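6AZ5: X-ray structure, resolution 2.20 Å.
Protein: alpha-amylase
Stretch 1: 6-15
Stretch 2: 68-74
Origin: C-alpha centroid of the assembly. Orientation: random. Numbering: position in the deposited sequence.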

# COMPACT_ATOMS: atom_id res chain seq x y z
N THR A 6 -2.12 6.14 -5.93
CA THR A 6 -1.09 6.16 -4.92
C THR A 6 -1.57 5.36 -3.72
O THR A 6 -2.75 5.40 -3.37
CB THR A 6 -0.75 7.60 -4.49
OG1 THR A 6 -0.33 8.35 -5.64
CG2 THR A 6 0.35 7.61 -3.46
N ILE A 7 -0.67 4.61 -3.10
CA ILE A 7 -1.03 3.94 -1.86
C ILE A 7 0.01 4.20 -0.77
O ILE A 7 1.21 3.98 -0.95
CB ILE A 7 -1.23 2.41 -2.08
CG1 ILE A 7 -1.40 1.69 -0.75
CG2 ILE A 7 -0.10 1.81 -2.88
CD1 ILE A 7 -2.08 0.35 -0.88
N TYR A 8 -0.48 4.73 0.34
CA TYR A 8 0.33 4.99 1.53
C TYR A 8 0.21 3.83 2.51
O TYR A 8 -0.87 3.25 2.66
CB TYR A 8 -0.11 6.27 2.24
CG TYR A 8 -0.04 7.53 1.41
CD1 TYR A 8 0.94 7.72 0.46
CD2 TYR A 8 -0.97 8.55 1.61
CE1 TYR A 8 1.00 8.89 -0.28
CE2 TYR A 8 -0.92 9.72 0.87
CZ TYR A 8 0.07 9.88 -0.08
OH TYR A 8 0.11 11.04 -0.81
N TYR A 9 1.31 3.50 3.18
CA TYR A 9 1.31 2.44 4.18
C TYR A 9 1.98 2.86 5.48
O TYR A 9 3.08 3.43 5.48
CB TYR A 9 1.99 1.18 3.63
CG TYR A 9 2.24 0.10 4.65
CD1 TYR A 9 1.19 -0.66 5.17
CD2 TYR A 9 3.53 -0.19 5.10
CE1 TYR A 9 1.41 -1.66 6.10
CE2 TYR A 9 3.76 -1.19 6.03
CZ TYR A 9 2.70 -1.92 6.53
OH TYR A 9 2.93 -2.91 7.46
N TYR A 10 1.33 2.58 6.60
CA TYR A 10 1.90 2.92 7.89
C TYR A 10 2.01 1.69 8.78
O TYR A 10 1.08 0.89 8.88
CB TYR A 10 1.08 4.00 8.60
CG TYR A 10 1.59 4.31 9.98
CD1 TYR A 10 2.65 5.19 10.18
CD2 TYR A 10 1.01 3.72 11.11
CE1 TYR A 10 3.12 5.47 11.45
CE2 TYR A 10 1.48 4.00 12.38
CZ TYR A 10 2.53 4.87 12.55
OH TYR A 10 3.00 5.15 13.81
N ASN A 11 3.17 1.56 9.41
CA ASN A 11 3.43 0.53 10.41
C ASN A 11 4.37 1.12 11.45
O ASN A 11 5.51 1.46 11.14
CB ASN A 11 4.03 -0.72 9.77
CG ASN A 11 4.13 -1.89 10.74
OD1 ASN A 11 4.37 -1.70 11.94
ND2 ASN A 11 3.95 -3.10 10.24
N GLU A 12 3.88 1.25 12.68
CA GLU A 12 4.66 1.86 13.75
C GLU A 12 5.91 1.05 14.06
O GLU A 12 6.89 1.57 14.59
CB GLU A 12 3.80 2.02 15.01
CG GLU A 12 3.11 0.74 15.46
CD GLU A 12 2.38 0.91 16.78
OE1 GLU A 12 2.51 1.99 17.41
OE2 GLU A 12 1.66 -0.03 17.19
N ASP A 13 5.87 -0.24 13.71
CA ASP A 13 7.01 -1.13 13.94
C ASP A 13 8.02 -1.12 12.80
O ASP A 13 8.99 -1.88 12.82
CB ASP A 13 6.51 -2.56 14.19
CG ASP A 13 5.70 -2.68 15.47
OD1 ASP A 13 5.96 -1.90 16.42
OD2 ASP A 13 4.81 -3.55 15.53
N LEU A 14 7.80 -0.27 11.80
CA LEU A 14 8.73 -0.12 10.69
C LEU A 14 9.20 1.31 10.59
O LEU A 14 8.58 2.22 11.15
CB LEU A 14 8.10 -0.56 9.37
CG LEU A 14 7.69 -2.03 9.27
CD1 LEU A 14 7.07 -2.32 7.91
CD2 LEU A 14 8.86 -2.97 9.53
N SER A 15 10.31 1.52 9.89
CA SER A 15 10.87 2.85 9.73
C SER A 15 11.13 3.18 8.26
O SER A 15 11.70 2.37 7.53
CB SER A 15 12.16 2.98 10.54
OG SER A 15 12.97 4.03 10.05
N GLY A 68 -6.71 -7.72 -4.04
CA GLY A 68 -6.26 -8.39 -2.83
C GLY A 68 -4.82 -8.01 -2.56
O GLY A 68 -4.02 -7.94 -3.50
N LEU A 69 -4.48 -7.76 -1.30
CA LEU A 69 -3.11 -7.40 -0.98
C LEU A 69 -2.78 -7.60 0.50
O LEU A 69 -3.66 -7.71 1.34
CB LEU A 69 -2.84 -5.94 -1.35
CG LEU A 69 -3.18 -4.89 -0.29
CD1 LEU A 69 -2.59 -3.55 -0.66
CD2 LEU A 69 -4.69 -4.76 -0.09
N LYS A 70 -1.48 -7.65 0.79
CA LYS A 70 -1.00 -7.57 2.16
C LYS A 70 0.43 -7.04 2.18
O LYS A 70 1.22 -7.31 1.28
CB LYS A 70 -1.08 -8.94 2.84
CG LYS A 70 -0.23 -10.00 2.18
CD LYS A 70 -0.49 -11.38 2.78
CE LYS A 70 -1.84 -11.92 2.38
NZ LYS A 70 -1.98 -13.37 2.71
N ALA A 71 0.75 -6.26 3.21
CA ALA A 71 2.10 -5.74 3.36
C ALA A 71 3.08 -6.85 3.75
O ALA A 71 2.69 -7.82 4.40
CB ALA A 71 2.12 -4.63 4.39
N ARG A 72 4.34 -6.72 3.33
CA ARG A 72 5.42 -7.61 3.78
C ARG A 72 6.57 -6.76 4.31
O ARG A 72 6.93 -5.76 3.70
CB ARG A 72 5.89 -8.52 2.65
CG ARG A 72 4.80 -9.41 2.09
CD ARG A 72 5.37 -10.47 1.17
NE ARG A 72 6.24 -9.87 0.16
CZ ARG A 72 6.96 -10.56 -0.72
NH1 ARG A 72 6.92 -11.89 -0.72
NH2 ARG A 72 7.72 -9.92 -1.60
N TYR A 73 7.13 -7.16 5.45
CA TYR A 73 7.99 -6.27 6.23
C TYR A 73 9.47 -6.27 5.83
O TYR A 73 10.18 -5.28 6.02
CB TYR A 73 7.89 -6.61 7.72
CG TYR A 73 6.48 -6.56 8.27
CD1 TYR A 73 5.53 -5.70 7.74
CD2 TYR A 73 6.11 -7.37 9.34
CE1 TYR A 73 4.25 -5.65 8.25
CE2 TYR A 73 4.83 -7.32 9.85
CZ TYR A 73 3.90 -6.47 9.30
OH TYR A 73 2.62 -6.42 9.82
N ASP A 74 9.94 -7.39 5.28
CA ASP A 74 11.34 -7.51 4.92
C ASP A 74 11.48 -8.49 3.76
O ASP A 74 11.66 -9.69 3.98
CB ASP A 74 12.18 -7.97 6.12
CG ASP A 74 13.68 -7.79 5.91
OD1 ASP A 74 14.11 -7.59 4.75
OD2 ASP A 74 14.43 -7.87 6.90

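Two strands of the alpha-amylase chain, 6-10 and 68-72, face each other through their side chains, with no hydrogen bond passing between the stretches. Their backbones stand well apart: Y9 CA lies 8.3 Å from A71 CA, and even where the loops follow, L14 CA and Y73 CA are 7.6 Å apart. That gap is too wide for sheet pairing and is bridged by side chains. The alternation of each strand sets the pattern. I7 and Y9 point their CA-to-CB bonds toward the other stretch, as do L69 and A71, while T6, Y8 and Y10 reach nothing across the gap and R72 points away.

At the start of the contact, two branched aliphatic side chains meet tip to tip, I7 CD1 resting 3.9 Å from L69 CD1, a plain van der Waals contact between methyl groups. One step along, large meets small. The short side chain of A71 leaves room for the ring of Y9, whose CE1 comes within 3.5 Å of A71 CB; the chi1 of Y9, in the t well, carries the ring into this space. Beyond the alanine the tyrosine continues to Y73, and its OH sits 3.1 Å from Y73 CE1. Each of these two atoms lies near the plane of the other's ring, so the tyrosines meet edge to edge rather than stacking.

Past the strand, stretch 1 folds into a type I beta turn from N11 to L14, closed by the backbone hydrogen bond from L14 N to N11 O (2.9 Å). The N11 side chain braces this bend from within its own stretch: its OD1 accepts from D13 N at 2.7 Å, and its ND2 donates to Y9 OH at 3.0 Å, with a fairly straight N-H...acceptor angle of 160°. The amide thus ties the turn to the end of the Y9 side chain. The same ND2 is 3.2 Å from Y73 CE1, a close packing contact.

Y73 is the broad bump of stretch 2 and has the largest area covered by the partner stretch. Its CA-to-CB bond points sideways, but the end of its side chain comes nearer, and the CD1 and CE1 side of the ring lies along a row made by Y9 OH, N11 ND2 and L14 CD1. L14, the last residue of the turn, has its CA-to-CB bond toward stretch 2 and supplies an apolar surface: its CD1 lies 3.7 Å from Y73 CD1. Y73 OH is hydrogen-bonded elsewhere in the structure. The whole contact is modest, burying 254 Å² summed over both sides, and rests on fit of shape.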